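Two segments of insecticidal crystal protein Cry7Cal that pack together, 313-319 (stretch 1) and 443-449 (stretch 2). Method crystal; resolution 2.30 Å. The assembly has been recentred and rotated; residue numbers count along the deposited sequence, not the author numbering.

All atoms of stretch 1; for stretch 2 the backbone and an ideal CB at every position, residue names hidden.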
# COMPACT_ATOMS: atom_id res chain seq x y z
N ALA A 313 17.27 22.14 -22.19
CA ALA A 313 17.33 20.72 -22.49
C ALA A 313 15.96 20.08 -22.30
O ALA A 313 15.13 20.57 -21.54
CB ALA A 313 18.37 20.05 -21.60
N ILE A 314 15.73 19.00 -23.06
CA ILE A 314 14.57 18.13 -22.95
C ILE A 314 15.08 16.70 -23.02
O ILE A 314 16.07 16.41 -23.70
CB ILE A 314 13.53 18.35 -24.08
CG1 ILE A 314 14.15 17.99 -25.44
CG2 ILE A 314 12.97 19.78 -24.08
CD1 ILE A 314 13.17 18.01 -26.60
N TRP A 315 14.40 15.79 -22.31
CA TRP A 315 14.83 14.40 -22.36
C TRP A 315 14.51 13.83 -23.73
O TRP A 315 13.44 14.08 -24.28
CB TRP A 315 14.12 13.53 -21.31
CG TRP A 315 14.30 13.93 -19.88
CD1 TRP A 315 14.78 15.11 -19.42
CD2 TRP A 315 13.97 13.14 -18.73
NE1 TRP A 315 14.77 15.12 -18.05
CE2 TRP A 315 14.29 13.92 -17.60
CE3 TRP A 315 13.46 11.86 -18.55
CZ2 TRP A 315 14.10 13.45 -16.31
CZ3 TRP A 315 13.28 11.40 -17.27
CH2 TRP A 315 13.60 12.19 -16.16
N THR A 316 15.45 13.05 -24.28
CA THR A 316 15.15 12.26 -25.46
C THR A 316 14.70 10.84 -25.10
O THR A 316 13.99 10.20 -25.87
CB THR A 316 16.39 12.19 -26.36
OG1 THR A 316 17.41 11.45 -25.68
CG2 THR A 316 16.93 13.61 -26.66
N GLY A 317 15.14 10.34 -23.95
CA GLY A 317 14.79 9.01 -23.51
C GLY A 317 15.31 8.80 -22.10
O GLY A 317 16.00 9.65 -21.54
N HIS A 318 14.95 7.66 -21.53
CA HIS A 318 15.49 7.29 -20.23
C HIS A 318 15.30 5.80 -20.02
O HIS A 318 14.56 5.13 -20.75
CB HIS A 318 14.83 8.10 -19.10
CG HIS A 318 13.46 7.63 -18.74
ND1 HIS A 318 12.33 8.01 -19.44
CD2 HIS A 318 13.03 6.83 -17.73
CE1 HIS A 318 11.27 7.46 -18.88
NE2 HIS A 318 11.66 6.74 -17.84
N SER A 319 15.99 5.29 -19.02
CA SER A 319 16.08 3.86 -18.77
C SER A 319 15.98 3.63 -17.28
O SER A 319 16.33 4.49 -16.48
CB SER A 319 17.38 3.27 -19.31
OG SER A 319 17.24 3.01 -20.70
N UNK A 443 4.45 16.75 -30.11
CA UNK A 443 5.65 17.41 -29.62
C UNK A 443 6.81 16.51 -29.25
O UNK A 443 6.99 15.43 -29.82
CB UNK A 443 5.28 18.25 -28.39
N UNK A 444 7.60 16.97 -28.28
CA UNK A 444 8.93 16.45 -27.99
C UNK A 444 9.22 16.69 -26.53
O UNK A 444 8.70 17.64 -25.93
CB UNK A 444 10.00 17.10 -28.88
N UNK A 445 10.09 15.85 -25.96
CA UNK A 445 10.48 15.95 -24.56
C UNK A 445 9.72 14.98 -23.68
O UNK A 445 8.52 14.76 -23.89
CB UNK A 445 10.27 17.38 -24.05
N UNK A 446 10.38 14.38 -22.69
CA UNK A 446 9.74 13.42 -21.79
C UNK A 446 9.02 14.14 -20.66
O UNK A 446 9.62 14.97 -19.96
CB UNK A 446 10.77 12.44 -21.22
N UNK A 447 7.75 13.80 -20.44
CA UNK A 447 7.08 14.11 -19.18
C UNK A 447 7.19 12.88 -18.28
O UNK A 447 6.41 11.93 -18.44
CB UNK A 447 5.62 14.51 -19.40
N UNK A 448 8.12 12.85 -17.33
CA UNK A 448 8.32 11.64 -16.52
C UNK A 448 7.31 11.55 -15.39
O UNK A 448 6.70 12.53 -14.97
CB UNK A 448 9.74 11.61 -15.95
N UNK A 449 7.12 10.33 -14.90
CA UNK A 449 6.27 10.11 -13.74
C UNK A 449 7.02 9.19 -12.79
O UNK A 449 7.55 8.15 -13.20
CB UNK A 449 4.92 9.52 -14.14

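Position 443 lies beyond the reach of stretch 1, so the contact places no demand on it. Its backbone does, because a phi of 87° with a psi of -149° favours a residue without a side chain, and the deposited residue is Gly 443.

At position 444 the CA-to-CB bond points sideways, and the ideal CB sits 4.0 Å from Ile 314 CD1. Stretch 1 offers the methyl tip of an isoleucine here and no polar partner, so a small residue or a longer one directed off to the side would suit equally well. The residue is Ser 444, whose own CB lies 4.0 Å from Ile 314 CD1.

Position 445 is much more restrictive. An ideal CB would lie 3.4 Å from Ile 314 CB, which is tight, and at phi 98° and psi 141° it would also be jammed against the carbonyl oxygen of position 444. Both considerations call for glycine, and Gly 445 is found. Without a side chain, the backbone can come close to the strand: Gly 445 CA approaches Trp 315 O at 3.5 Å in a CA-H...O contact with an angle of 154° at the hydrogen.

Position 446 points toward stretch 1, with its ideal CB 3.5 Å from Trp 315 CB and 5.0 Å from His 318 ND1. The space is limited near the tryptophan but borders an imidazole nitrogen, so a compact side chain fits, such as valine, serine or threonine, the last two adding a polar group. Thr 446, in the m rotamer, adds a methyl and a hydroxyl. Its OG1 packs 3.4 Å from Trp 315 CB. The polar links run through water: water 2 is hydrogen-bonded to both Thr 446 OG1 (2.7 Å) and His 318 ND1 (2.8 Å), while water 1 accepts from Trp 315 N (2.9 Å) and donates to Thr 446 O (3.0 Å), joining the two backbones.

Position 447 points away, leaving stretch 1 no say in its side chain; it is Ile 447.

Position 448 again faces stretch 1, its ideal CB 3.8 Å from Trp 315 CZ3. The indole invites an apolar group, whether aliphatic or a proline ring, and a phi of -81° is compatible with proline. Pro 448 places CG over one face of the indole, 3.9 Å from the centroid of the six-membered ring of Trp 315 and 21° off its normal, a CH-pi contact.

Position 449 is out of reach, and its extended backbone accepts many residues, including the deposited Val 449.

Stretch 2 (443-449) GSGTIPV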
# COMPACT_ATOMS: atom_id res chain seq x y z
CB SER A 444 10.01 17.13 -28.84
OG SER A 444 10.73 16.21 -29.65
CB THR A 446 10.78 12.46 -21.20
OG1 THR A 446 11.45 11.73 -22.24
CG2 THR A 446 10.13 11.50 -20.23
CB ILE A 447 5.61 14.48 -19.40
CG1 ILE A 447 5.48 15.67 -20.35
CG2 ILE A 447 4.95 14.83 -18.08
CD1 ILE A 447 4.04 16.03 -20.62
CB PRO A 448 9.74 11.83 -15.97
CG PRO A 448 10.14 13.28 -16.34
CD PRO A 448 8.94 13.96 -16.85
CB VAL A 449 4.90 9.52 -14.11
CG1 VAL A 449 3.94 9.68 -12.95
CG2 VAL A 449 4.34 10.17 -15.34
O HOH W 1 11.84 16.60 -21.14
O HOH W 2 11.99 9.11 -21.95
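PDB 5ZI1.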